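Local coordinates for protein DNA ligase (Archaeoglobus fulgidus, PDB 3GDE) that probably seals nicks in double-stranded DNA during replication, recombination and repair, as an ATP-dependent ligase that works through a lysine-bound AMP intermediate, at residues L23-R28 with E172-D177; A31-I36 with D44-I49; L486-Q491 with E496-Y501. All blocks are in the same frame, centred on the assembly; numbering follows the deposited sequence.

Interaction 1. Residues L23-R28 with E172-D177; sequences LELTAR and EGIMRD
Leu-25 and Thr-26 pack on Ile-174 where helix 22-34 crosses the first turns of helix 172-182. The apolar pair is Leu-25 with Ile-174, whose CD1 atoms meet at 4.0 Å. With Ile-174 CG1 beside the backbone N (chi1 -73°), that branch carries CD1 to Leu-25, while Thr-26 OG1 is met chiefly by Ile-174 CG2, at 3.7 Å. The methyl CG2 of Thr-26 rests 3.7 Å from Asp-177 CB. The short segments approach to 8.8 Å between axes at a crossing angle of -47°, and Thr-26 and Ile-174 are nearest in the backbone, with CA atoms 5.5 Å apart. Both helices belong to the all-helical DNA-binding domain, the N-terminal domain of this ligase. The backbones of Gly-173 and Ile-174 also hydrogen-bond to Pro-456 and Val-457 of the C-terminal region, in keeping with the closed conformation of the enzyme. The polar link between the two segments is indirect: a water donates to Thr-26 OG1 (2.6 Å) and to Asp-177 OD2 (3.0 Å). Thr-26 OG1 is gripped twice, since it also bonds to the carbonyl O of Thr-22 one turn back in its own helix. Within helix 172-182, Arg-176 NH1 approaches Asp-177 OD1 to 2.8 Å, but the oxygen sits well out of the guanidinium plane, so the attraction is electrostatic, without an N-H aimed at it. Nearby, Glu-172 is salt-bridged to Lys-52 and hydrogen-bonded to Tyr-194 OH.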
ATOM      1  N   LEU A  23       8.685  -6.791 -21.185  1.00 28.27           N
ATOM      2  CA  LEU A  23       9.927  -7.563 -21.299  1.00 27.89           C
ATOM      3  C   LEU A  23      11.126  -6.661 -21.589  1.00 27.34           C
ATOM      4  O   LEU A  23      12.176  -6.800 -20.979  1.00 27.61           O
ATOM      5  CB  LEU A  23       9.785  -8.658 -22.369  1.00 27.93           C
ATOM      6  CG  LEU A  23       8.984  -9.904 -21.935  1.00 28.02           C
ATOM      7  CD1 LEU A  23       8.729 -10.821 -23.107  1.00 28.01           C
ATOM      8  CD2 LEU A  23       9.694 -10.673 -20.831  1.00 26.70           C
ATOM      9  N   GLU A  24      10.946  -5.715 -22.497  1.00 27.36           N
ATOM     10  CA  GLU A  24      11.972  -4.724 -22.797  1.00 27.84           C
ATOM     11  C   GLU A  24      12.339  -3.868 -21.591  1.00 26.67           C
ATOM     12  O   GLU A  24      13.527  -3.626 -21.347  1.00 27.21           O
ATOM     13  CB  GLU A  24      11.535  -3.831 -23.953  1.00 28.22           C
ATOM     14  CG  GLU A  24      11.733  -4.450 -25.318  1.00 31.74           C
ATOM     15  CD  GLU A  24      11.546  -3.431 -26.432  1.00 37.36           C
ATOM     16  OE1 GLU A  24      11.017  -3.810 -27.511  1.00 38.63           O
ATOM     17  OE2 GLU A  24      11.916  -2.248 -26.218  1.00 39.22           O
ATOM     18  N   LEU A  25      11.328  -3.419 -20.846  1.00 25.15           N
ATOM     19  CA  LEU A  25      11.539  -2.678 -19.599  1.00 23.74           C
ATOM     20  C   LEU A  25      12.328  -3.501 -18.594  1.00 23.27           C
ATOM     21  O   LEU A  25      13.304  -3.015 -18.017  1.00 22.97           O
ATOM     22  CB  LEU A  25      10.209  -2.227 -18.979  1.00 23.28           C
ATOM     23  CG  LEU A  25       9.495  -1.055 -19.659  1.00 23.11           C
ATOM     24  CD1 LEU A  25       8.055  -0.966 -19.172  1.00 24.22           C
ATOM     25  CD2 LEU A  25      10.230   0.260 -19.430  1.00 20.98           C
ATOM     26  N   THR A  26      11.905  -4.749 -18.403  1.00 22.74           N
ATOM     27  CA  THR A  26      12.600  -5.694 -17.535  1.00 22.37           C
ATOM     28  C   THR A  26      14.107  -5.816 -17.894  1.00 22.25           C
ATOM     29  O   THR A  26      14.974  -5.754 -17.015  1.00 22.19           O
ATOM     30  CB  THR A  26      11.892  -7.080 -17.560  1.00 22.12           C
ATOM     31  OG1 THR A  26      10.550  -6.935 -17.080  1.00 22.79           O
ATOM     32  CG2 THR A  26      12.622  -8.110 -16.699  1.00 21.08           C
ATOM     33  N   ALA A  27      14.398  -5.958 -19.183  1.00 22.43           N
ATOM     34  CA  ALA A  27      15.767  -6.187 -19.657  1.00 22.97           C
ATOM     35  C   ALA A  27      16.652  -4.925 -19.550  1.00 23.13           C
ATOM     36  O   ALA A  27      17.803  -5.000 -19.112  1.00 23.12           O
ATOM     37  CB  ALA A  27      15.751  -6.758 -21.095  1.00 22.64           C
ATOM     38  N   ARG A  28      16.099  -3.773 -19.923  1.00 23.67           N
ATOM     39  CA  ARG A  28      16.759  -2.485 -19.707  1.00 24.67           C
ATOM     40  C   ARG A  28      17.103  -2.231 -18.247  1.00 23.98           C
ATOM     41  O   ARG A  28      18.218  -1.815 -17.936  1.00 24.06           O
ATOM     42  CB  ARG A  28      15.911  -1.328 -20.235  1.00 25.27           C
ATOM     43  CG  ARG A  28      15.764  -1.303 -21.744  1.00 29.62           C
ATOM     44  CD  ARG A  28      17.058  -0.864 -22.406  1.00 36.75           C
ATOM     45  NE  ARG A  28      17.203   0.588 -22.470  1.00 41.31           N
ATOM     46  CZ  ARG A  28      17.341   1.278 -23.601  1.00 42.94           C
ATOM     47  NH1 ARG A  28      17.364   0.646 -24.773  1.00 43.30           N
ATOM     48  NH2 ARG A  28      17.476   2.600 -23.559  1.00 43.92           N
ATOM     49  N   GLU A 172       5.866  -3.307  -9.510  1.00 26.60           N
ATOM     50  CA  GLU A 172       6.485  -4.284  -8.631  1.00 27.83           C
ATOM     51  C   GLU A 172       6.899  -5.533  -9.400  1.00 27.43           C
ATOM     52  O   GLU A 172       7.975  -6.077  -9.156  1.00 27.62           O
ATOM     53  CB  GLU A 172       5.476  -4.671  -7.545  1.00 28.99           C
ATOM     54  CG  GLU A 172       6.045  -4.712  -6.146  1.00 32.74           C
ATOM     55  CD  GLU A 172       5.994  -3.369  -5.448  1.00 39.05           C
ATOM     56  OE1 GLU A 172       6.600  -2.391  -5.960  1.00 40.95           O
ATOM     57  OE2 GLU A 172       5.360  -3.303  -4.361  1.00 42.58           O
ATOM     58  N   GLY A 173       6.038  -5.971 -10.324  1.00 27.19           N
ATOM     59  CA  GLY A 173       6.265  -7.163 -11.141  1.00 27.07           C
ATOM     60  C   GLY A 173       7.486  -7.042 -12.045  1.00 27.20           C
ATOM     61  O   GLY A 173       8.322  -7.939 -12.111  1.00 26.82           O
ATOM     62  N   ILE A 174       7.591  -5.920 -12.749  1.00 27.13           N
ATOM     63  CA  ILE A 174       8.765  -5.671 -13.581  1.00 26.85           C
ATOM     64  C   ILE A 174      10.041  -5.634 -12.728  1.00 27.18           C
ATOM     65  O   ILE A 174      11.040  -6.274 -13.072  1.00 26.90           O
ATOM     66  CB  ILE A 174       8.588  -4.407 -14.425  1.00 26.68           C
ATOM     67  CG1 ILE A 174       7.580  -4.687 -15.543  1.00 25.14           C
ATOM     68  CG2 ILE A 174       9.944  -3.912 -14.968  1.00 25.87           C
ATOM     69  CD1 ILE A 174       7.064  -3.442 -16.245  1.00 24.20           C
ATOM     70  N   MET A 175       9.988  -4.940 -11.594  1.00 27.41           N
ATOM     71  CA  MET A 175      11.147  -4.853 -10.700  1.00 28.02           C
ATOM     72  C   MET A 175      11.630  -6.194 -10.132  1.00 28.10           C
ATOM     73  O   MET A 175      12.837  -6.439 -10.098  1.00 27.02           O
ATOM     74  CB  MET A 175      10.901  -3.850  -9.582  1.00 28.44           C
ATOM     75  CG  MET A 175      10.972  -2.410 -10.048  1.00 30.67           C
ATOM     76  SD  MET A 175      12.519  -2.001 -10.888  1.00 35.84           S
ATOM     77  CE  MET A 175      13.696  -2.339  -9.563  1.00 30.33           C
ATOM     78  N   ARG A 176      10.691  -7.038  -9.683  1.00 28.69           N
ATOM     79  CA  ARG A 176      10.990  -8.413  -9.237  1.00 29.39           C
ATOM     80  C   ARG A 176      11.723  -9.159 -10.356  1.00 28.76           C
ATOM     81  O   ARG A 176      12.763  -9.766 -10.127  1.00 28.91           O
ATOM     82  CB  ARG A 176       9.701  -9.170  -8.823  1.00 29.23           C
ATOM     83  CG  ARG A 176       9.781 -10.715  -8.955  1.00 30.62           C
ATOM     84  CD  ARG A 176       8.427 -11.448  -8.930  1.00 31.20           C
ATOM     85  NE  ARG A 176       7.391 -10.782  -9.724  1.00 38.79           N
ATOM     86  CZ  ARG A 176       6.861 -11.244 -10.859  1.00 40.81           C
ATOM     87  NH1 ARG A 176       7.251 -12.410 -11.371  1.00 42.65           N
ATOM     88  NH2 ARG A 176       5.926 -10.532 -11.489  1.00 42.19           N
ATOM     89  N   ASP A 177      11.174  -9.074 -11.564  1.00 28.58           N
ATOM     90  CA  ASP A 177      11.698  -9.776 -12.727  1.00 28.29           C
ATOM     91  C   ASP A 177      13.066  -9.242 -13.162  1.00 28.05           C
ATOM     92  O   ASP A 177      13.924 -10.011 -13.612  1.00 28.25           O
ATOM     93  CB  ASP A 177      10.708  -9.680 -13.897  1.00 28.38           C
ATOM     94  CG  ASP A 177       9.454 -10.530 -13.697  1.00 28.76           C
ATOM     95  OD1 ASP A 177       9.399 -11.336 -12.752  1.00 29.98           O
ATOM     96  OD2 ASP A 177       8.512 -10.399 -14.506  1.00 29.00           O
TER
HETATM   97  O   HOH W   1       9.205  -9.206 -17.157  1.00 33.00           O

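Interaction 2. Residues A31-I36 with D44-I49; sequences AFLQKI and DVVLFI
Val-45 is the hub of this contact, meeting Phe-32, Leu-33 and Ile-36 where two consecutive helices of the all-helical DNA-binding domain, 22-34 and 39-49, are joined by a short loop and pack together through hydrocarbon. Its two methyls divide the work. CG1, set opposite the backbone N by a chi1 of 164°, reaches Leu-33 CD1 at 3.9 Å and the ring of Phe-32, whose CE2 is also 3.9 Å away. That methyl lies at the ring's edge, near its plane. CG2 turns instead to Ile-36 CD1 at 4.3 Å, so Ile-36, in the turn that follows the helix, joins the same core. Leu-33 CD1 reaches both valines; the side chain runs past Val-45 in the opposite direction and meets Val-46 at about a right angle, CD1 to CG2, at 4.2 Å. Val-46 and Leu-33 also pack on Ile-179 of helix 172-182, which lies against the same two helices. Phe-32 stacks on the ring of Phe-12 from helix 6-16, while Met-4 in the N-terminal loop touches Ile-36 and Val-45. Within segment 31-36, Lys-35 folds back and its NZ bonds to Ala-31 O at 2.9 Å, coming in from above the carbonyl plane.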
ATOM      1  N   ALA A  31      19.900  -4.683 -16.898  1.00 21.83           N
ATOM      2  CA  ALA A  31      21.197  -4.205 -17.402  1.00 22.03           C
ATOM      3  C   ALA A  31      21.753  -3.054 -16.578  1.00 22.10           C
ATOM      4  O   ALA A  31      22.925  -3.074 -16.207  1.00 21.68           O
ATOM      5  CB  ALA A  31      21.095  -3.807 -18.907  1.00 22.04           C
ATOM      6  N   PHE A  32      20.911  -2.058 -16.295  1.00 22.69           N
ATOM      7  CA  PHE A  32      21.288  -0.908 -15.454  1.00 23.36           C
ATOM      8  C   PHE A  32      21.704  -1.312 -14.041  1.00 23.94           C
ATOM      9  O   PHE A  32      22.745  -0.879 -13.541  1.00 23.68           O
ATOM     10  CB  PHE A  32      20.122   0.090 -15.371  1.00 23.66           C
ATOM     11  CG  PHE A  32      20.506   1.433 -14.804  1.00 23.88           C
ATOM     12  CD1 PHE A  32      21.170   2.376 -15.595  1.00 22.99           C
ATOM     13  CD2 PHE A  32      20.186   1.764 -13.483  1.00 23.37           C
ATOM     14  CE1 PHE A  32      21.513   3.628 -15.073  1.00 22.68           C
ATOM     15  CE2 PHE A  32      20.537   3.014 -12.947  1.00 22.97           C
ATOM     16  CZ  PHE A  32      21.207   3.941 -13.738  1.00 23.27           C
ATOM     17  N   LEU A  33      20.873  -2.138 -13.404  1.00 24.48           N
ATOM     18  CA  LEU A  33      21.098  -2.609 -12.037  1.00 25.12           C
ATOM     19  C   LEU A  33      22.419  -3.380 -11.883  1.00 25.61           C
ATOM     20  O   LEU A  33      23.117  -3.234 -10.881  1.00 25.60           O
ATOM     21  CB  LEU A  33      19.912  -3.490 -11.596  1.00 25.04           C
ATOM     22  CG  LEU A  33      18.719  -2.964 -10.764  1.00 26.00           C
ATOM     23  CD1 LEU A  33      18.396  -1.457 -10.890  1.00 24.09           C
ATOM     24  CD2 LEU A  33      17.486  -3.834 -10.977  1.00 24.58           C
ATOM     25  N   GLN A  34      22.742  -4.194 -12.884  1.00 26.45           N
ATOM     26  CA  GLN A  34      23.968  -5.004 -12.921  1.00 27.35           C
ATOM     27  C   GLN A  34      25.278  -4.236 -12.825  1.00 27.46           C
ATOM     28  O   GLN A  34      26.292  -4.800 -12.413  1.00 27.45           O
ATOM     29  CB  GLN A  34      24.021  -5.793 -14.229  1.00 27.66           C
ATOM     30  CG  GLN A  34      23.344  -7.111 -14.160  1.00 29.16           C
ATOM     31  CD  GLN A  34      23.363  -7.842 -15.482  1.00 32.24           C
ATOM     32  OE1 GLN A  34      23.590  -7.245 -16.544  1.00 32.75           O
ATOM     33  NE2 GLN A  34      23.105  -9.147 -15.430  1.00 32.47           N
ATOM     34  N   LYS A  35      25.260  -2.967 -13.233  1.00 27.49           N
ATOM     35  CA  LYS A  35      26.477  -2.180 -13.388  1.00 27.47           C
ATOM     36  C   LYS A  35      26.693  -1.214 -12.227  1.00 28.07           C
ATOM     37  O   LYS A  35      27.664  -0.432 -12.204  1.00 28.48           O
ATOM     38  CB  LYS A  35      26.445  -1.444 -14.729  1.00 27.62           C
ATOM     39  CG  LYS A  35      26.418  -2.382 -15.916  1.00 26.44           C
ATOM     40  CD  LYS A  35      26.238  -1.627 -17.211  1.00 28.98           C
ATOM     41  CE  LYS A  35      26.095  -2.585 -18.394  1.00 29.15           C
ATOM     42  NZ  LYS A  35      24.994  -3.591 -18.166  1.00 31.13           N
ATOM     43  N   ILE A  36      25.791  -1.275 -11.256  1.00 27.93           N
ATOM     44  CA  ILE A  36      25.938  -0.496 -10.045  1.00 28.12           C
ATOM     45  C   ILE A  36      26.769  -1.303  -9.042  1.00 29.12           C
ATOM     46  O   ILE A  36      26.406  -2.423  -8.675  1.00 28.83           O
ATOM     47  CB  ILE A  36      24.571  -0.095  -9.451  1.00 27.99           C
ATOM     48  CG1 ILE A  36      23.694   0.552 -10.537  1.00 27.56           C
ATOM     49  CG2 ILE A  36      24.774   0.834  -8.257  1.00 26.67           C
ATOM     50  CD1 ILE A  36      22.237   0.732 -10.167  1.00 27.16           C
ATOM     51  N   ASP A  44      19.017   2.614  -3.357  1.00 25.56           N
ATOM     52  CA  ASP A  44      18.251   3.808  -3.682  1.00 25.87           C
ATOM     53  C   ASP A  44      17.599   3.734  -5.063  1.00 25.18           C
ATOM     54  O   ASP A  44      16.436   4.091  -5.210  1.00 25.46           O
ATOM     55  CB  ASP A  44      19.125   5.056  -3.557  1.00 26.26           C
ATOM     56  CG  ASP A  44      19.413   5.423  -2.119  1.00 28.39           C
ATOM     57  OD1 ASP A  44      18.616   5.063  -1.223  1.00 28.28           O
ATOM     58  OD2 ASP A  44      20.447   6.087  -1.880  1.00 33.07           O
ATOM     59  N   VAL A  45      18.327   3.248  -6.062  1.00 24.12           N
ATOM     60  CA  VAL A  45      17.779   3.164  -7.425  1.00 23.75           C
ATOM     61  C   VAL A  45      16.554   2.231  -7.482  1.00 23.31           C
ATOM     62  O   VAL A  45      15.571   2.536  -8.157  1.00 23.02           O
ATOM     63  CB  VAL A  45      18.882   2.762  -8.467  1.00 23.63           C
ATOM     64  CG1 VAL A  45      18.278   2.302  -9.794  1.00 24.47           C
ATOM     65  CG2 VAL A  45      19.808   3.919  -8.709  1.00 23.34           C
ATOM     66  N   VAL A  46      16.618   1.110  -6.763  1.00 22.65           N
ATOM     67  CA  VAL A  46      15.531   0.142  -6.771  1.00 22.50           C
ATOM     68  C   VAL A  46      14.266   0.749  -6.139  1.00 22.29           C
ATOM     69  O   VAL A  46      13.172   0.658  -6.709  1.00 21.53           O
ATOM     70  CB  VAL A  46      15.935  -1.209  -6.110  1.00 22.55           C
ATOM     71  CG1 VAL A  46      14.716  -2.091  -5.890  1.00 20.91           C
ATOM     72  CG2 VAL A  46      16.949  -1.938  -6.984  1.00 21.80           C
ATOM     73  N   LEU A  47      14.434   1.380  -4.979  1.00 22.12           N
ATOM     74  CA  LEU A  47      13.353   2.144  -4.367  1.00 22.39           C
ATOM     75  C   LEU A  47      12.861   3.253  -5.291  1.00 21.96           C
ATOM     76  O   LEU A  47      11.692   3.248  -5.684  1.00 21.65           O
ATOM     77  CB  LEU A  47      13.768   2.698  -3.001  1.00 22.23           C
ATOM     78  CG  LEU A  47      13.374   1.818  -1.810  1.00 24.38           C
ATOM     79  CD1 LEU A  47      14.151   0.514  -1.788  1.00 24.43           C
ATOM     80  CD2 LEU A  47      13.519   2.565  -0.473  1.00 25.19           C
ATOM     81  N   PHE A  48      13.758   4.169  -5.660  1.00 21.91           N
ATOM     82  CA  PHE A  48      13.402   5.353  -6.446  1.00 22.27           C
ATOM     83  C   PHE A  48      12.642   5.062  -7.750  1.00 23.08           C
ATOM     84  O   PHE A  48      11.697   5.775  -8.082  1.00 22.66           O
ATOM     85  CB  PHE A  48      14.629   6.235  -6.730  1.00 21.88           C
ATOM     86  CG  PHE A  48      15.241   6.862  -5.492  1.00 21.64           C
ATOM     87  CD1 PHE A  48      14.700   6.642  -4.229  1.00 21.64           C
ATOM     88  CD2 PHE A  48      16.346   7.692  -5.602  1.00 20.41           C
ATOM     89  CE1 PHE A  48      15.265   7.221  -3.097  1.00 22.33           C
ATOM     90  CE2 PHE A  48      16.911   8.281  -4.484  1.00 20.50           C
ATOM     91  CZ  PHE A  48      16.382   8.040  -3.226  1.00 21.30           C
ATOM     92  N   ILE A  49      13.029   4.017  -8.480  1.00 24.15           N
ATOM     93  CA  ILE A  49      12.342   3.705  -9.741  1.00 25.10           C
ATOM     94  C   ILE A  49      10.872   3.290  -9.526  1.00 25.25           C
ATOM     95  O   ILE A  49      10.035   3.455 -10.428  1.00 24.80           O
ATOM     96  CB  ILE A  49      13.127   2.666 -10.599  1.00 25.34           C
ATOM     97  CG1 ILE A  49      12.586   2.619 -12.032  1.00 25.65           C
ATOM     98  CG2 ILE A  49      13.111   1.284  -9.941  1.00 25.92           C
ATOM     99  CD1 ILE A  49      13.530   1.940 -13.034  1.00 26.20           C
TER

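Interaction 3. Residues L486-Q491 with E496-Y501; sequences LIVSQQ and EFIPKY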
ATOM      1  N   LEU A 486      -4.542  18.763  -6.706  1.00 30.28           N
ATOM      2  CA  LEU A 486      -4.074  17.650  -7.517  1.00 29.59           C
ATOM      3  C   LEU A 486      -4.590  17.697  -8.951  1.00 29.35           C
ATOM      4  O   LEU A 486      -4.311  16.783  -9.726  1.00 28.57           O
ATOM      5  CB  LEU A 486      -4.463  16.313  -6.864  1.00 29.16           C
ATOM      6  CG  LEU A 486      -4.089  16.045  -5.398  1.00 29.62           C
ATOM      7  CD1 LEU A 486      -4.429  14.602  -5.056  1.00 29.85           C
ATOM      8  CD2 LEU A 486      -2.607  16.327  -5.091  1.00 28.93           C
ATOM      9  N   ILE A 487      -5.338  18.747  -9.303  1.00 29.69           N
ATOM     10  CA  ILE A 487      -5.878  18.860 -10.664  1.00 30.55           C
ATOM     11  C   ILE A 487      -4.758  19.140 -11.663  1.00 31.89           C
ATOM     12  O   ILE A 487      -4.008  20.117 -11.551  1.00 31.61           O
ATOM     13  CB  ILE A 487      -7.040  19.880 -10.812  1.00 30.61           C
ATOM     14  CG1 ILE A 487      -8.306  19.380 -10.094  1.00 30.31           C
ATOM     15  CG2 ILE A 487      -7.344  20.129 -12.301  1.00 29.84           C
ATOM     16  CD1 ILE A 487      -9.366  20.458  -9.835  1.00 29.76           C
ATOM     17  N   VAL A 488      -4.681  18.259 -12.648  1.00 33.33           N
ATOM     18  CA  VAL A 488      -3.551  18.173 -13.534  1.00 35.14           C
ATOM     19  C   VAL A 488      -4.066  18.275 -14.991  1.00 36.34           C
ATOM     20  O   VAL A 488      -3.306  18.386 -15.952  1.00 36.28           O
ATOM     21  CB  VAL A 488      -2.785  16.866 -13.198  1.00 34.67           C
ATOM     22  CG1 VAL A 488      -3.079  15.743 -14.186  1.00 35.09           C
ATOM     23  CG2 VAL A 488      -1.318  17.133 -13.059  1.00 35.70           C
ATOM     24  N   SER A 489      -5.383  18.242 -15.121  1.00 38.27           N
ATOM     25  CA  SER A 489      -6.055  18.437 -16.396  1.00 40.60           C
ATOM     26  C   SER A 489      -7.454  18.934 -16.082  1.00 41.99           C
ATOM     27  O   SER A 489      -8.109  18.423 -15.173  1.00 41.98           O
ATOM     28  CB  SER A 489      -6.112  17.130 -17.204  1.00 40.57           C
ATOM     29  OG  SER A 489      -6.992  17.228 -18.316  1.00 41.28           O
ATOM     30  N   GLN A 490      -7.885  19.966 -16.797  1.00 43.97           N
ATOM     31  CA  GLN A 490      -9.281  20.399 -16.743  1.00 45.65           C
ATOM     32  C   GLN A 490      -9.791  20.739 -18.133  1.00 46.36           C
ATOM     33  O   GLN A 490      -9.369  21.738 -18.732  1.00 46.59           O
ATOM     34  CB  GLN A 490      -9.494  21.574 -15.783  1.00 45.78           C
ATOM     35  CG  GLN A 490     -10.968  21.921 -15.629  1.00 47.39           C
ATOM     36  CD  GLN A 490     -11.281  22.810 -14.443  1.00 48.89           C
ATOM     37  OE1 GLN A 490     -10.581  22.808 -13.428  1.00 50.35           O
ATOM     38  NE2 GLN A 490     -12.364  23.564 -14.560  1.00 50.75           N
ATOM     39  N   GLN A 491     -10.672  19.874 -18.638  1.00 47.18           N
ATOM     40  CA  GLN A 491     -11.402  20.106 -19.880  1.00 48.16           C
ATOM     41  C   GLN A 491     -12.874  20.348 -19.543  1.00 47.96           C
ATOM     42  O   GLN A 491     -13.699  19.424 -19.582  1.00 48.20           O
ATOM     43  CB  GLN A 491     -11.258  18.913 -20.826  1.00 48.26           C
ATOM     44  CG  GLN A 491      -9.817  18.457 -21.051  1.00 49.26           C
ATOM     45  CD  GLN A 491      -9.725  17.168 -21.857  1.00 49.89           C
ATOM     46  OE1 GLN A 491      -8.644  16.582 -21.986  1.00 51.91           O
ATOM     47  NE2 GLN A 491     -10.862  16.717 -22.401  1.00 51.40           N
ATOM     48  N   GLU A 496      -8.706  15.686 -14.304  1.00 34.57           N
ATOM     49  CA  GLU A 496      -7.884  14.533 -13.978  1.00 33.96           C
ATOM     50  C   GLU A 496      -7.021  14.878 -12.771  1.00 32.38           C
ATOM     51  O   GLU A 496      -6.626  16.034 -12.596  1.00 32.29           O
ATOM     52  CB  GLU A 496      -7.044  14.091 -15.184  1.00 33.61           C
ATOM     53  CG  GLU A 496      -7.893  13.612 -16.381  1.00 35.11           C
ATOM     54  CD  GLU A 496      -7.085  13.315 -17.652  1.00 36.10           C
ATOM     55  OE1 GLU A 496      -7.712  12.979 -18.691  1.00 37.93           O
ATOM     56  OE2 GLU A 496      -5.830  13.413 -17.623  1.00 39.44           O
ATOM     57  N   PHE A 497      -6.762  13.882 -11.931  1.00 30.99           N
ATOM     58  CA  PHE A 497      -5.943  14.055 -10.733  1.00 29.99           C
ATOM     59  C   PHE A 497      -4.641  13.276 -10.789  1.00 29.58           C
ATOM     60  O   PHE A 497      -4.554  12.237 -11.446  1.00 29.11           O
ATOM     61  CB  PHE A 497      -6.699  13.597  -9.477  1.00 30.09           C
ATOM     62  CG  PHE A 497      -8.040  14.218  -9.318  1.00 29.25           C
ATOM     63  CD1 PHE A 497      -9.183  13.441  -9.398  1.00 29.11           C
ATOM     64  CD2 PHE A 497      -8.168  15.585  -9.104  1.00 28.88           C
ATOM     65  CE1 PHE A 497     -10.434  14.014  -9.262  1.00 29.27           C
ATOM     66  CE2 PHE A 497      -9.419  16.165  -8.973  1.00 29.37           C
ATOM     67  CZ  PHE A 497     -10.552  15.382  -9.053  1.00 29.94           C
ATOM     68  N   ILE A 498      -3.639  13.805 -10.087  1.00 29.15           N
ATOM     69  CA  ILE A 498      -2.489  13.032  -9.619  1.00 28.68           C
ATOM     70  C   ILE A 498      -3.036  11.900  -8.743  1.00 28.45           C
ATOM     71  O   ILE A 498      -3.704  12.167  -7.751  1.00 28.28           O
ATOM     72  CB  ILE A 498      -1.533  13.905  -8.759  1.00 28.33           C
ATOM     73  CG1 ILE A 498      -0.878  14.998  -9.600  1.00 28.04           C
ATOM     74  CG2 ILE A 498      -0.472  13.044  -8.045  1.00 27.83           C
ATOM     75  CD1 ILE A 498      -0.491  16.215  -8.794  1.00 27.24           C
ATOM     76  N   PRO A 499      -2.788  10.638  -9.130  1.00 28.62           N
ATOM     77  CA  PRO A 499      -3.261   9.503  -8.326  1.00 29.12           C
ATOM     78  C   PRO A 499      -2.712   9.556  -6.894  1.00 29.36           C
ATOM     79  O   PRO A 499      -1.505   9.678  -6.698  1.00 29.80           O
ATOM     80  CB  PRO A 499      -2.735   8.276  -9.083  1.00 29.13           C
ATOM     81  CG  PRO A 499      -1.737   8.802 -10.076  1.00 29.17           C
ATOM     82  CD  PRO A 499      -2.101  10.214 -10.361  1.00 28.52           C
ATOM     83  N   LYS A 500      -3.604   9.490  -5.912  1.00 29.06           N
ATOM     84  CA  LYS A 500      -3.249   9.781  -4.527  1.00 29.23           C
ATOM     85  C   LYS A 500      -4.254   9.138  -3.561  1.00 28.53           C
ATOM     86  O   LYS A 500      -3.896   8.352  -2.687  1.00 28.39           O
ATOM     87  CB  LYS A 500      -3.227  11.302  -4.329  1.00 29.23           C
ATOM     88  CG  LYS A 500      -2.110  11.844  -3.468  1.00 30.12           C
ATOM     89  CD  LYS A 500      -2.535  12.063  -2.051  1.00 31.35           C
ATOM     90  CE  LYS A 500      -1.869  13.305  -1.486  1.00 33.34           C
ATOM     91  NZ  LYS A 500      -1.554  13.139  -0.039  1.00 35.94           N
ATOM     92  N   TYR A 501      -5.523   9.461  -3.750  1.00 28.05           N
ATOM     93  CA  TYR A 501      -6.550   9.057  -2.797  1.00 27.28           C
ATOM     94  C   TYR A 501      -7.279   7.800  -3.239  1.00 26.30           C
ATOM     95  O   TYR A 501      -7.467   7.558  -4.432  1.00 26.00           O
ATOM     96  CB  TYR A 501      -7.504  10.222  -2.518  1.00 27.64           C
ATOM     97  CG  TYR A 501      -6.808  11.394  -1.850  1.00 28.15           C
ATOM     98  CD1 TYR A 501      -6.653  12.614  -2.518  1.00 27.97           C
ATOM     99  CD2 TYR A 501      -6.271  11.269  -0.564  1.00 28.14           C
ATOM    100  CE1 TYR A 501      -6.000  13.684  -1.922  1.00 27.68           C
ATOM    101  CE2 TYR A 501      -5.612  12.335   0.054  1.00 28.22           C
ATOM    102  CZ  TYR A 501      -5.480  13.543  -0.632  1.00 30.06           C
ATOM    103  OH  TYR A 501      -4.835  14.617  -0.023  1.00 29.83           O
TER
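Leu-486 to Ser-489 pair antiparallel with Glu-496 to Ile-498 through three fairly straight backbone hydrogen bonds (N-H...O 157° to 162°): Ile-498 N to Leu-486 O, Val-488 N to Glu-496 O and, at 2.9 Å, Glu-496 N to Ser-489 O. Ile-487 and Phe-497 form a non-hydrogen-bonded pair, Ser-489 and Glu-496 a hydrogen-bonded one, and the register slips by one where Val-488 and Ser-489 both face Glu-496, a classic beta bulge. On the Ile-487 face, CG1 of that residue lies alongside the Phe-497 ring, 3.6 Å from CE2; Phe-483 stacks on this ring. The hairpin, strands 487-491 and 494-497, is part of the C-terminal OB-fold domain and joins its sheet through strand 428-437. On the Ser-489 face, the extended Glu-496 chain runs past Ser-489 CB, its OE2 3.8 Å away. Ile-498 sets CG1 4.1 Å from Val-488 CG2, and its CD1 lies near Leu-486 CA; an alanine here would probably open a gap beside Val-488 CG2 and strip Leu-486 CA of the cover of CD1. With CG beside its backbone N (chi1 -53°), Leu-486 sends CD1 to Lys-500 CB and Tyr-501 CE1, each at 3.6 Å.

Interactions 1 and 2 form one neighbourhood of the DNA-binding domain: they share helix 22-34, their centres are 12 Å apart, and they touch where Met-175 packs on Val-46 and Ile-49. Along the chain, interaction 2 joins neighbouring helices inside the long loop that interaction 1 closes. Both are buried and joined by side chains, interaction 2 wholly apolar, interaction 1 with a bridging water added. Interaction 3 lies in the OB-fold domain, about 14 Å and 13 Å from interactions 1 and 2 between nearest atoms. It is only partly buried: backbone hydrogen bonds join its strands and side chains pack beside them, with Leu-486, Ile-487, Val-488, Phe-497 and Ile-498 buried and Glu-496 and Lys-500 exposed.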